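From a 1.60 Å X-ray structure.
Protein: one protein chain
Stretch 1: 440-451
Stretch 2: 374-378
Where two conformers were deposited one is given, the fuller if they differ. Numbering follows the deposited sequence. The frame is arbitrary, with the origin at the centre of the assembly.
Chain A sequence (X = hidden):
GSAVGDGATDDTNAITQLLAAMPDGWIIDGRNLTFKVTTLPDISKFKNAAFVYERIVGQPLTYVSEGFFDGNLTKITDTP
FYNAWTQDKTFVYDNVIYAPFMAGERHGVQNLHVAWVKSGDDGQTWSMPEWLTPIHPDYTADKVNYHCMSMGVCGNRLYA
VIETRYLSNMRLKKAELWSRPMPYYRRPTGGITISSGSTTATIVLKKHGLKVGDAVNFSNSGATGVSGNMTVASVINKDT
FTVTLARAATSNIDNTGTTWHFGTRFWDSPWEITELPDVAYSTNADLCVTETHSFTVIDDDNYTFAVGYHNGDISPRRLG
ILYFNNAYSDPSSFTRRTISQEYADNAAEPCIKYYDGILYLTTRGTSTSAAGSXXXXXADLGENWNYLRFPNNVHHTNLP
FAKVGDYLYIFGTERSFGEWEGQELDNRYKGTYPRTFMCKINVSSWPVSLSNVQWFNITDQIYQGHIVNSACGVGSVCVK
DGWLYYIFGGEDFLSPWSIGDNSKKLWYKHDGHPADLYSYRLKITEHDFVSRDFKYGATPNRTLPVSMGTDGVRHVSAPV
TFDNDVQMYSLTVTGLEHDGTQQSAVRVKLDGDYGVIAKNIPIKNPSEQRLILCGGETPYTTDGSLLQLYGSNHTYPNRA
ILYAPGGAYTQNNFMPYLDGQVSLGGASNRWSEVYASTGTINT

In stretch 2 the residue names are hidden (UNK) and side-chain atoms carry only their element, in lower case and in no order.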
# COMPACT_ATOMS: atom_id res chain seq x y z
N LYS A 440 12.02 -26.54 -25.74
CA LYS A 440 13.16 -27.12 -25.06
C LYS A 440 14.00 -27.82 -26.14
O LYS A 440 13.59 -28.86 -26.67
CB LYS A 440 12.64 -28.11 -24.00
CG LYS A 440 13.70 -28.72 -23.13
CD LYS A 440 13.02 -29.56 -22.01
CE LYS A 440 14.06 -30.33 -21.21
NZ LYS A 440 13.49 -31.02 -20.00
N ILE A 441 15.16 -27.24 -26.46
CA ILE A 441 15.98 -27.73 -27.58
C ILE A 441 17.24 -28.39 -27.05
O ILE A 441 17.97 -27.77 -26.29
CB ILE A 441 16.40 -26.57 -28.53
CG1 ILE A 441 15.19 -25.78 -29.04
CG2 ILE A 441 17.25 -27.10 -29.73
CD1 ILE A 441 14.17 -26.62 -29.63
N ASN A 442 17.47 -29.65 -27.43
CA ASN A 442 18.70 -30.34 -27.06
C ASN A 442 19.84 -29.79 -27.92
O ASN A 442 19.86 -29.99 -29.15
CB ASN A 442 18.56 -31.84 -27.31
CG ASN A 442 19.72 -32.63 -26.72
OD1 ASN A 442 20.88 -32.17 -26.74
ND2 ASN A 442 19.42 -33.81 -26.16
N VAL A 443 20.78 -29.08 -27.29
CA VAL A 443 21.93 -28.55 -28.04
C VAL A 443 23.19 -29.36 -27.76
O VAL A 443 24.23 -29.06 -28.35
CB VAL A 443 22.15 -27.04 -27.79
CG1 VAL A 443 20.92 -26.22 -28.30
CG2 VAL A 443 22.40 -26.77 -26.31
N SER A 444 23.14 -30.36 -26.88
CA SER A 444 24.29 -31.25 -26.71
C SER A 444 24.46 -32.09 -27.98
O SER A 444 25.59 -32.42 -28.40
CB SER A 444 24.14 -32.17 -25.49
OG SER A 444 23.27 -33.25 -25.78
N SER A 445 23.32 -32.44 -28.56
CA SER A 445 23.24 -33.05 -29.88
C SER A 445 22.57 -32.03 -30.78
O SER A 445 21.36 -32.08 -30.95
CB SER A 445 22.38 -34.32 -29.85
OG SER A 445 22.90 -35.31 -28.98
N TRP A 446 23.35 -31.11 -31.32
CA TRP A 446 22.82 -30.01 -32.11
C TRP A 446 21.96 -30.53 -33.25
O TRP A 446 22.44 -31.33 -34.06
CB TRP A 446 24.00 -29.22 -32.68
CG TRP A 446 23.65 -27.92 -33.38
CD1 TRP A 446 23.67 -27.70 -34.72
CD2 TRP A 446 23.26 -26.66 -32.77
NE1 TRP A 446 23.32 -26.39 -35.00
CE2 TRP A 446 23.08 -25.73 -33.82
CE3 TRP A 446 23.07 -26.24 -31.44
CZ2 TRP A 446 22.69 -24.41 -33.59
CZ3 TRP A 446 22.70 -24.93 -31.21
CH2 TRP A 446 22.50 -24.02 -32.29
N PRO A 447 20.70 -30.07 -33.34
CA PRO A 447 19.80 -30.64 -34.34
C PRO A 447 20.23 -30.41 -35.78
O PRO A 447 20.91 -29.43 -36.11
CB PRO A 447 18.51 -29.84 -34.14
CG PRO A 447 18.57 -29.33 -32.75
CD PRO A 447 20.02 -29.11 -32.45
N VAL A 448 19.75 -31.30 -36.65
CA VAL A 448 19.94 -31.10 -38.08
C VAL A 448 18.97 -30.03 -38.56
O VAL A 448 19.29 -29.26 -39.45
CB VAL A 448 19.72 -32.41 -38.85
CG1 VAL A 448 19.68 -32.16 -40.33
CG2 VAL A 448 20.84 -33.39 -38.51
N SER A 449 17.81 -29.97 -37.92
CA SER A 449 16.74 -29.08 -38.33
C SER A 449 15.86 -28.84 -37.12
O SER A 449 15.72 -29.71 -36.27
CB SER A 449 15.89 -29.79 -39.37
OG SER A 449 14.73 -29.06 -39.66
N LEU A 450 15.23 -27.67 -37.08
CA LEU A 450 14.21 -27.40 -36.08
C LEU A 450 12.81 -27.61 -36.67
O LEU A 450 11.83 -27.15 -36.07
CB LEU A 450 14.34 -25.95 -35.59
CG LEU A 450 15.59 -25.69 -34.73
CD1 LEU A 450 15.67 -24.23 -34.26
CD2 LEU A 450 15.63 -26.62 -33.51
N SER A 451 12.68 -28.29 -37.81
CA SER A 451 11.34 -28.43 -38.41
C SER A 451 10.32 -29.02 -37.44
O SER A 451 9.15 -28.66 -37.49
CB SER A 451 11.38 -29.28 -39.67
OG SER A 451 11.90 -30.56 -39.36
N UNK A 374 15.95 -17.29 -35.56
CA UNK A 374 16.99 -18.29 -35.80
C UNK A 374 17.69 -18.55 -34.49
O UNK A 374 17.86 -17.63 -33.68
o UNK A 374 17.38 -17.36 -38.00
c UNK A 374 19.16 -18.68 -37.11
c UNK A 374 18.03 -17.70 -36.78
N UNK A 375 18.08 -19.80 -34.27
CA UNK A 375 18.97 -20.19 -33.18
C UNK A 375 20.35 -20.41 -33.77
O UNK A 375 20.50 -21.04 -34.82
c UNK A 375 19.61 -21.28 -30.23
c UNK A 375 18.77 -23.52 -31.04
c UNK A 375 18.46 -21.48 -32.51
c UNK A 375 19.37 -22.17 -31.47
N UNK A 376 21.38 -19.90 -33.12
CA UNK A 376 22.74 -20.06 -33.65
C UNK A 376 23.70 -20.37 -32.51
O UNK A 376 23.41 -20.05 -31.35
c UNK A 376 23.14 -18.80 -34.39
N UNK A 377 24.84 -21.00 -32.82
CA UNK A 377 25.87 -21.20 -31.81
C UNK A 377 27.23 -20.97 -32.43
O UNK A 377 27.42 -21.22 -33.62
s UNK A 377 27.71 -24.29 -32.24
c UNK A 377 25.99 -23.70 -32.24
c UNK A 377 27.37 -25.63 -31.13
c UNK A 377 25.76 -22.61 -31.23
N UNK A 378 28.18 -20.49 -31.62
CA UNK A 378 29.53 -20.23 -32.12
C UNK A 378 30.49 -20.82 -31.12
O UNK A 378 30.36 -20.58 -29.93
o UNK A 378 31.16 -18.47 -32.54
c UNK A 378 29.78 -18.73 -32.24

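Position 374 begins the strand of stretch 2. Its side chain has three atoms: one carbon that carries one oxygen and one further carbon. The branch therefore lies at CB, with a hydroxyl on one arm and a methyl on the other. The CA-to-CB bond points sideways relative to stretch 1, and the side chain makes no contact with it. An oxygen and a carbon on CB identify Thr 374. Its chi1 is in the m well.

Position 375 has four side-chain carbons and no other element. The chain forks at the second carbon, not at CB, and there is no ring. CA-to-CB points toward stretch 1, and four residues are touched there: Ile 441, Val 443, Trp 446 and Leu 450. A fork at the second carbon separates leucine from isoleucine, which forks at CB, so this is Leu 375. Its rotamer is t for chi1 and p for chi2. CG of Leu 375 lies 3.7 Å from CH2 of Trp 446. CD2 of Leu 375 is 4.1 Å from CG2 of Ile 441 and 4.4 Å from CG1 of Val 443. CB of Leu 375 is 4.3 Å from CD1 of Leu 450.

Position 376 has a single side-chain carbon. CA-to-CB points away from stretch 1, as expected where neighbouring residues of a strand alternate. One carbon and nothing more makes this Ala 376. Its contact comes from the backbone: C of Ala 376 is 3.8 Å from CH2 of Trp 446.

Position 377 has three carbons and one sulfur. They form an unbranched chain of two carbons, the sulfur and a last carbon. CA-to-CB points toward stretch 1 again, and the chain meets the indole of Trp 446. A thioether in this order is Met 377. Chi1 is p, while chi2 and chi3 lie between wells. CG of Met 377 is 3.5 Å from CH2 of Trp 446. CG of Met 377 also lies 3.5 Å from the centroid of the Trp 446 six-membered ring, 12° off the normal, which is a CH-pi contact over the face. SD of Met 377 is farther out, 4.9 Å from the centroid of that Trp 446 ring.

Position 378 has one carbon followed by one oxygen, without a branch. It is out of reach of stretch 1. A lone hydroxyl on CB gives Ser 378. Its OG is hydrogen-bonded to a residue adjoining one of the stretches.

The contact is apolar, and no hydrogen bond crosses it. Trp 446 supplies the largest covered area, with Leu 375 next. The indole meets Met 377 over one face, while Leu 375 also packs against Ile 441, Val 443 and Leu 450. Some polar groups of stretch 1 bond within the stretch. OD1 of Asn 442 accepts from N of Ser 445 at 3.1 Å and from OG of Ser 444 at 2.8 Å. These bonds tie together the turn that precedes Trp 446. Leu 375 and Met 377, the two strand residues that point toward stretch 1, both touch Trp 446.

Stretch 2 374-378: TLAMS
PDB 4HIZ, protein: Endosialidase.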